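PDB 3OEP: urea carboxylase from Thermus thermophilus, which is of unknown function but resembles KipI and KipA fused in one chain, with cyclophilin-like domains, and is only tentatively assigned ATP binding and hydrolase activity. Local coordinates for residues Pro33-Leu37 with Glu49-Leu55; Leu233-Arg239 with Phe345-Pro351. All coordinates share one frame. Residue numbers count along the deposited sequence, not the author numbering.

Contact 1. Residues Pro33-Leu37 with Glu49-Leu55; sequences PPGLL and EYDPRRL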
loop_
_atom_site.group_PDB
_atom_site.type_symbol
_atom_site.label_atom_id
_atom_site.label_comp_id
_atom_site.label_asym_id
_atom_site.label_seq_id
_atom_site.Cartn_x
_atom_site.Cartn_y
_atom_site.Cartn_z
ATOM N N PRO A 33 20.204 3.115 -7.611
ATOM C CA PRO A 33 20.789 4.449 -7.577
ATOM C C PRO A 33 20.048 5.357 -6.601
ATOM O O PRO A 33 18.836 5.199 -6.421
ATOM C CB PRO A 33 20.617 4.955 -9.012
ATOM C CG PRO A 33 19.565 4.135 -9.604
ATOM C CD PRO A 33 19.583 2.813 -8.912
ATOM N N PRO A 34 20.769 6.288 -5.958
ATOM C CA PRO A 34 20.123 7.277 -5.097
ATOM C C PRO A 34 18.987 7.993 -5.829
ATOM O O PRO A 34 19.181 8.476 -6.946
ATOM C CB PRO A 34 21.259 8.249 -4.771
ATOM C CG PRO A 34 22.489 7.436 -4.877
ATOM C CD PRO A 34 22.239 6.407 -5.933
ATOM N N GLY A 35 17.809 8.030 -5.215
ATOM C CA GLY A 35 16.636 8.651 -5.831
ATOM C C GLY A 35 15.644 7.670 -6.437
ATOM O O GLY A 35 14.504 8.045 -6.711
ATOM N N LEU A 36 16.064 6.425 -6.665
ATOM C CA LEU A 36 15.135 5.385 -7.114
ATOM C C LEU A 36 14.270 4.957 -5.937
ATOM O O LEU A 36 14.794 4.555 -4.897
ATOM C CB LEU A 36 15.874 4.169 -7.670
ATOM C CG LEU A 36 14.951 3.086 -8.238
ATOM C CD1 LEU A 36 14.263 3.601 -9.496
ATOM C CD2 LEU A 36 15.705 1.802 -8.516
ATOM N N LEU A 37 12.953 5.050 -6.117
ATOM C CA LEU A 37 11.984 4.740 -5.070
ATOM C C LEU A 37 11.377 3.352 -5.228
ATOM O O LEU A 37 11.053 2.706 -4.240
ATOM C CB LEU A 37 10.881 5.803 -5.052
ATOM C CG LEU A 37 11.355 7.249 -4.901
ATOM C CD1 LEU A 37 10.169 8.201 -4.842
ATOM C CD2 LEU A 37 12.240 7.416 -3.666
ATOM N N GLU A 49 9.760 4.268 -10.294
ATOM C CA GLU A 49 9.357 5.426 -9.515
ATOM C C GLU A 49 10.615 6.067 -8.939
ATOM O O GLU A 49 11.503 5.372 -8.446
ATOM C CB GLU A 49 8.413 4.986 -8.404
ATOM C CG GLU A 49 7.547 6.079 -7.832
ATOM C CD GLU A 49 6.779 5.599 -6.617
ATOM O OE1 GLU A 49 7.430 5.150 -5.653
ATOM O OE2 GLU A 49 5.535 5.654 -6.621
ATOM N N TYR A 50 10.699 7.388 -9.019
ATOM C CA TYR A 50 11.921 8.079 -8.643
ATOM C C TYR A 50 11.636 9.476 -8.105
ATOM O O TYR A 50 10.590 10.063 -8.386
ATOM C CB TYR A 50 12.875 8.141 -9.844
ATOM C CG TYR A 50 12.319 8.927 -11.010
ATOM C CD1 TYR A 50 11.394 8.361 -11.879
ATOM C CD2 TYR A 50 12.698 10.248 -11.226
ATOM C CE1 TYR A 50 10.871 9.085 -12.940
ATOM C CE2 TYR A 50 12.180 10.982 -12.282
ATOM C CZ TYR A 50 11.268 10.394 -13.137
ATOM O OH TYR A 50 10.753 11.117 -14.190
ATOM N N ASP A 51 12.577 9.986 -7.314
ATOM C CA ASP A 51 12.515 11.345 -6.794
ATOM C C ASP A 51 13.288 12.241 -7.752
ATOM O O ASP A 51 14.517 12.167 -7.806
ATOM C CB ASP A 51 13.134 11.415 -5.395
ATOM C CG ASP A 51 13.108 12.823 -4.803
ATOM O OD1 ASP A 51 12.811 13.797 -5.530
ATOM O OD2 ASP A 51 13.395 12.954 -3.596
ATOM N N PRO A 52 12.577 13.091 -8.512
ATOM C CA PRO A 52 13.234 13.885 -9.551
ATOM C C PRO A 52 14.257 14.895 -9.026
ATOM O O PRO A 52 15.104 15.355 -9.792
ATOM C CB PRO A 52 12.068 14.604 -10.243
ATOM C CG PRO A 52 10.973 14.595 -9.279
ATOM C CD PRO A 52 11.131 13.366 -8.447
ATOM N N ARG A 53 14.181 15.236 -7.742
ATOM C CA ARG A 53 15.172 16.124 -7.131
ATOM C C ARG A 53 16.548 15.459 -7.028
ATOM O O ARG A 53 17.567 16.148 -7.048
ATOM C CB ARG A 53 14.711 16.576 -5.744
ATOM C CG ARG A 53 13.439 17.416 -5.751
ATOM N N ARG A 54 16.581 14.131 -6.914
ATOM C CA ARG A 54 17.843 13.396 -6.754
ATOM C C ARG A 54 18.256 12.596 -7.984
ATOM O O ARG A 54 19.443 12.363 -8.200
ATOM C CB ARG A 54 17.766 12.459 -5.551
ATOM C CG ARG A 54 18.021 13.142 -4.218
ATOM C CD ARG A 54 17.894 12.151 -3.082
ATOM N NE ARG A 54 16.528 11.645 -2.979
ATOM C CZ ARG A 54 16.170 10.512 -2.375
ATOM N NH1 ARG A 54 14.888 10.161 -2.350
ATOM N NH2 ARG A 54 17.076 9.725 -1.799
ATOM N N LEU A 55 17.278 12.167 -8.777
ATOM C CA LEU A 55 17.532 11.341 -9.948
ATOM C C LEU A 55 16.661 11.810 -11.101
ATOM O O LEU A 55 15.445 11.788 -11.001
ATOM C CB LEU A 55 17.219 9.880 -9.612
ATOM C CG LEU A 55 17.420 8.817 -10.687
ATOM C CD1 LEU A 55 18.830 8.873 -11.260
ATOM C CD2 LEU A 55 17.115 7.436 -10.104
#

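Contact 2. Residues Leu233-Arg239 with Phe345-Pro351; sequences LVVDGGR and FLGSASP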
loop_
_atom_site.group_PDB
_atom_site.type_symbol
_atom_site.label_atom_id
_atom_site.label_comp_id
_atom_site.label_asym_id
_atom_site.label_seq_id
_atom_site.Cartn_x
_atom_site.Cartn_y
_atom_site.Cartn_z
ATOM N N LEU A 233 -1.384 5.224 13.787
ATOM C CA LEU A 233 -0.273 4.494 13.196
ATOM C C LEU A 233 1.031 5.215 13.486
ATOM O O LEU A 233 1.103 6.431 13.344
ATOM C CB LEU A 233 -0.448 4.399 11.682
ATOM C CG LEU A 233 -1.699 3.708 11.144
ATOM C CD1 LEU A 233 -1.752 3.822 9.615
ATOM C CD2 LEU A 233 -1.720 2.247 11.571
ATOM N N VAL A 234 2.059 4.464 13.866
ATOM C CA VAL A 234 3.413 5.005 13.896
ATOM C C VAL A 234 3.989 4.871 12.491
ATOM O O VAL A 234 4.170 3.756 12.005
ATOM C CB VAL A 234 4.306 4.253 14.893
ATOM C CG1 VAL A 234 5.734 4.779 14.831
ATOM C CG2 VAL A 234 3.744 4.401 16.309
ATOM N N VAL A 235 4.261 5.999 11.841
ATOM C CA VAL A 235 4.801 5.997 10.476
ATOM C C VAL A 235 6.140 6.719 10.379
ATOM O O VAL A 235 6.387 7.677 11.111
ATOM C CB VAL A 235 3.818 6.641 9.475
ATOM C CG1 VAL A 235 2.516 5.844 9.407
ATOM C CG2 VAL A 235 3.541 8.106 9.835
ATOM N N ASP A 236 7.007 6.241 9.482
ATOM C CA ASP A 236 8.211 6.984 9.084
ATOM C C ASP A 236 8.029 7.493 7.646
ATOM O O ASP A 236 6.891 7.645 7.197
ATOM C CB ASP A 236 9.499 6.158 9.298
ATOM C CG ASP A 236 9.617 4.936 8.386
ATOM O OD1 ASP A 236 8.807 4.739 7.446
ATOM O OD2 ASP A 236 10.568 4.161 8.628
ATOM N N GLY A 237 9.114 7.770 6.926
ATOM C CA GLY A 237 9.002 8.315 5.570
ATOM C C GLY A 237 8.323 7.408 4.553
ATOM O O GLY A 237 7.821 7.887 3.531
ATOM N N GLY A 238 8.303 6.109 4.836
ATOM C CA GLY A 238 7.699 5.118 3.942
ATOM C C GLY A 238 8.625 3.944 3.710
ATOM O O GLY A 238 9.798 3.968 4.112
ATOM N N ARG A 239 8.082 2.903 3.083
ATOM C CA ARG A 239 8.850 1.727 2.723
ATOM C C ARG A 239 9.106 1.795 1.228
ATOM O O ARG A 239 8.166 1.877 0.437
ATOM C CB ARG A 239 8.096 0.443 3.074
ATOM C CG ARG A 239 8.894 -0.820 2.797
ATOM C CD ARG A 239 8.297 -2.061 3.467
ATOM N NE ARG A 239 8.442 -2.016 4.929
ATOM C CZ ARG A 239 7.495 -1.679 5.811
ATOM N NH1 ARG A 239 6.257 -1.355 5.440
ATOM N NH2 ARG A 239 7.800 -1.672 7.101
ATOM N N PHE A 345 11.216 -3.085 9.249
ATOM C CA PHE A 345 11.034 -4.273 8.424
ATOM C C PHE A 345 11.295 -3.852 6.982
ATOM O O PHE A 345 10.625 -2.965 6.458
ATOM C CB PHE A 345 9.623 -4.835 8.571
ATOM C CG PHE A 345 9.331 -5.996 7.657
ATOM C CD1 PHE A 345 9.742 -7.276 7.989
ATOM C CD2 PHE A 345 8.655 -5.800 6.459
ATOM C CE1 PHE A 345 9.470 -8.352 7.146
ATOM C CE2 PHE A 345 8.378 -6.862 5.613
ATOM C CZ PHE A 345 8.791 -8.141 5.955
ATOM N N LEU A 346 12.292 -4.483 6.364
ATOM C CA LEU A 346 12.744 -4.150 5.014
ATOM C C LEU A 346 12.930 -2.644 4.805
ATOM O O LEU A 346 12.403 -2.061 3.856
ATOM C CB LEU A 346 11.814 -4.771 3.963
ATOM C CG LEU A 346 11.739 -6.305 3.993
ATOM C CD1 LEU A 346 10.746 -6.828 2.962
ATOM C CD2 LEU A 346 13.108 -6.946 3.766
ATOM N N GLY A 347 13.679 -2.031 5.718
ATOM C CA GLY A 347 14.117 -0.643 5.585
ATOM C C GLY A 347 13.214 0.418 6.188
ATOM O O GLY A 347 13.579 1.599 6.211
ATOM N N SER A 348 12.046 0.022 6.693
ATOM C CA SER A 348 11.070 0.993 7.174
ATOM C C SER A 348 10.328 0.529 8.420
ATOM O O SER A 348 10.052 -0.659 8.591
ATOM C CB SER A 348 10.071 1.299 6.061
ATOM O OG SER A 348 8.999 2.108 6.510
ATOM N N ALA A 349 9.996 1.496 9.271
ATOM C CA ALA A 349 9.164 1.270 10.445
ATOM C C ALA A 349 7.676 1.482 10.156
ATOM O O ALA A 349 6.843 1.355 11.065
ATOM C CB ALA A 349 9.603 2.200 11.578
ATOM N N SER A 350 7.330 1.827 8.914
ATOM C CA SER A 350 5.933 2.099 8.573
ATOM C C SER A 350 5.131 0.804 8.456
ATOM O O SER A 350 5.642 -0.220 7.994
ATOM C CB SER A 350 5.807 2.895 7.268
ATOM O OG SER A 350 6.196 4.251 7.439
ATOM N N PRO A 351 3.862 0.849 8.863
ATOM C CA PRO A 351 3.043 -0.356 8.791
ATOM C C PRO A 351 2.606 -0.691 7.368
ATOM O O PRO A 351 2.439 0.200 6.533
ATOM C CB PRO A 351 1.825 0.003 9.638
ATOM C CG PRO A 351 1.734 1.471 9.578
ATOM C CD PRO A 351 3.143 1.971 9.491
HETATM O O HOH W 1 4.707 1.186 12.730
#

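Contact 1. Residues Pro33-Leu37 with Glu49-Leu55
Strands 36-42 and 45-50 form an antiparallel hairpin, and this contact is its open end, where the chain enters strand 36-42 and leaves strand 45-50. Glu49 starts the pairing: its carbonyl O accepts a hydrogen bond from Leu37 N (2.8 Å), while its side chain, whose OE1 lies 3.6 Å from Leu37 CB, forms a salt bridge with Arg249. Tyr50 pairs with Leu36 at a non-hydrogen-bonded position, CA to CA 4.5 Å, both side chains on the sheet face covered by helices 15-30 and 57-66; Tyr50 CA also makes a CA-H...O contact with Gly35 O (3.2 Å). Asp51 N closes the pairing by donating to Gly35 O (2.8 Å). Beyond it the chain curls: Asp51 OD1 accepts from Arg53 N (3.0 Å) in an Asx turn, and Asp51 O takes both Arg54 N (3.0 Å) and Leu55 N (2.9 Å). The Arg54 guanidinium, in a long, weakly hydrogen-bonded salt bridge from NH1 to Asp51 OD2 (3.4 Å), lays one face over Gly35 N, with NH1 4.0 Å from Leu37 CD2. Leu55 points toward the 33-37 turn, its CD2 4.1 Å from Pro33 CG and 4.3 Å from Leu36 CB. Opposite Arg54 and Leu55 runs the type II turn Pro33-Leu36, whose Gly35 has a positive phi of 102°; a CB there would also clash with Leu55 CB. Two short backbone bonds thus fix the strand register, while glycine and leucine packing, rather than any salt bridge between the segments, lets the two turns close together.

Contact 2. Residues Leu233-Arg239 with Phe345-Pro351
Two side chains of the 233-239 segment, Asp236 and Arg239, reach into the irregular loop 345-351 and bind several of its polar groups. Asp236, with chi1 in the p well and chi2 near 8°, points its carboxylate into the bend at Ser348-Ser350. OD1 accepts from Ser348 OG (2.8 Å) and Ser350 OG (2.7 Å), and OD2 from Ala349 N (2.8 Å). OD1 also takes Gly238 N (3.0 Å), making an Asx turn. Ser348, chi1 t, uses the same OG to receive Ser350 N (2.9 Å) in an ST turn; the m rotamer of Ser350 carries its OG to Asp236 OD1. Arg239 starts t,t and then bends at chi3 (m), which brings its guanidinium between Ser348 CB on one face and Phe345 CD2 on the other. NE donates to Phe345 O (2.8 Å), and NH1 and NH2 share Ser350 O (2.9 and 2.8 Å). Toward strand 233-235 the contact turns apolar: Pro351 CG meets Leu233 CD2 (4.1 Å) and Pro351 CD meets Val235 CG1 (3.9 Å). Beside this patch a water bridges two backbone carbonyls, donating to Val234 O and Ala349 O (2.7 Å each). Loop 345-351 opens with the type I' turn Phe345-Ser348, in which Leu346 and Gly347 both have positive phi. The whole fits linked Asx and ST turns, with a buried arginine binding loop carbonyls, beside edge strand 233-235 of a five-stranded antiparallel sheet.

How the contacts relate
Contact 1 closes before contact 2 opens, so the two follow in series along the chain. Their centres lie 18 Å apart and their nearest atoms about 6 Å, without touching. They belong to different sheets: contact 1 to the three-stranded sheet 3-8, 45-50, 36-42 of the KipI-like part, contact 2 to the edge of the five-stranded sheet that begins with strand 233-235. The chain just after Arg239 bridges them, since Phe240 and Leu241 touch Leu37 and Leu36, with Leu241 also backbone-bonded to Leu37. Arg249 forms a salt bridge with Glu49 and its NE donates to the backbone O of Arg239, so the two regions are joined indirectly.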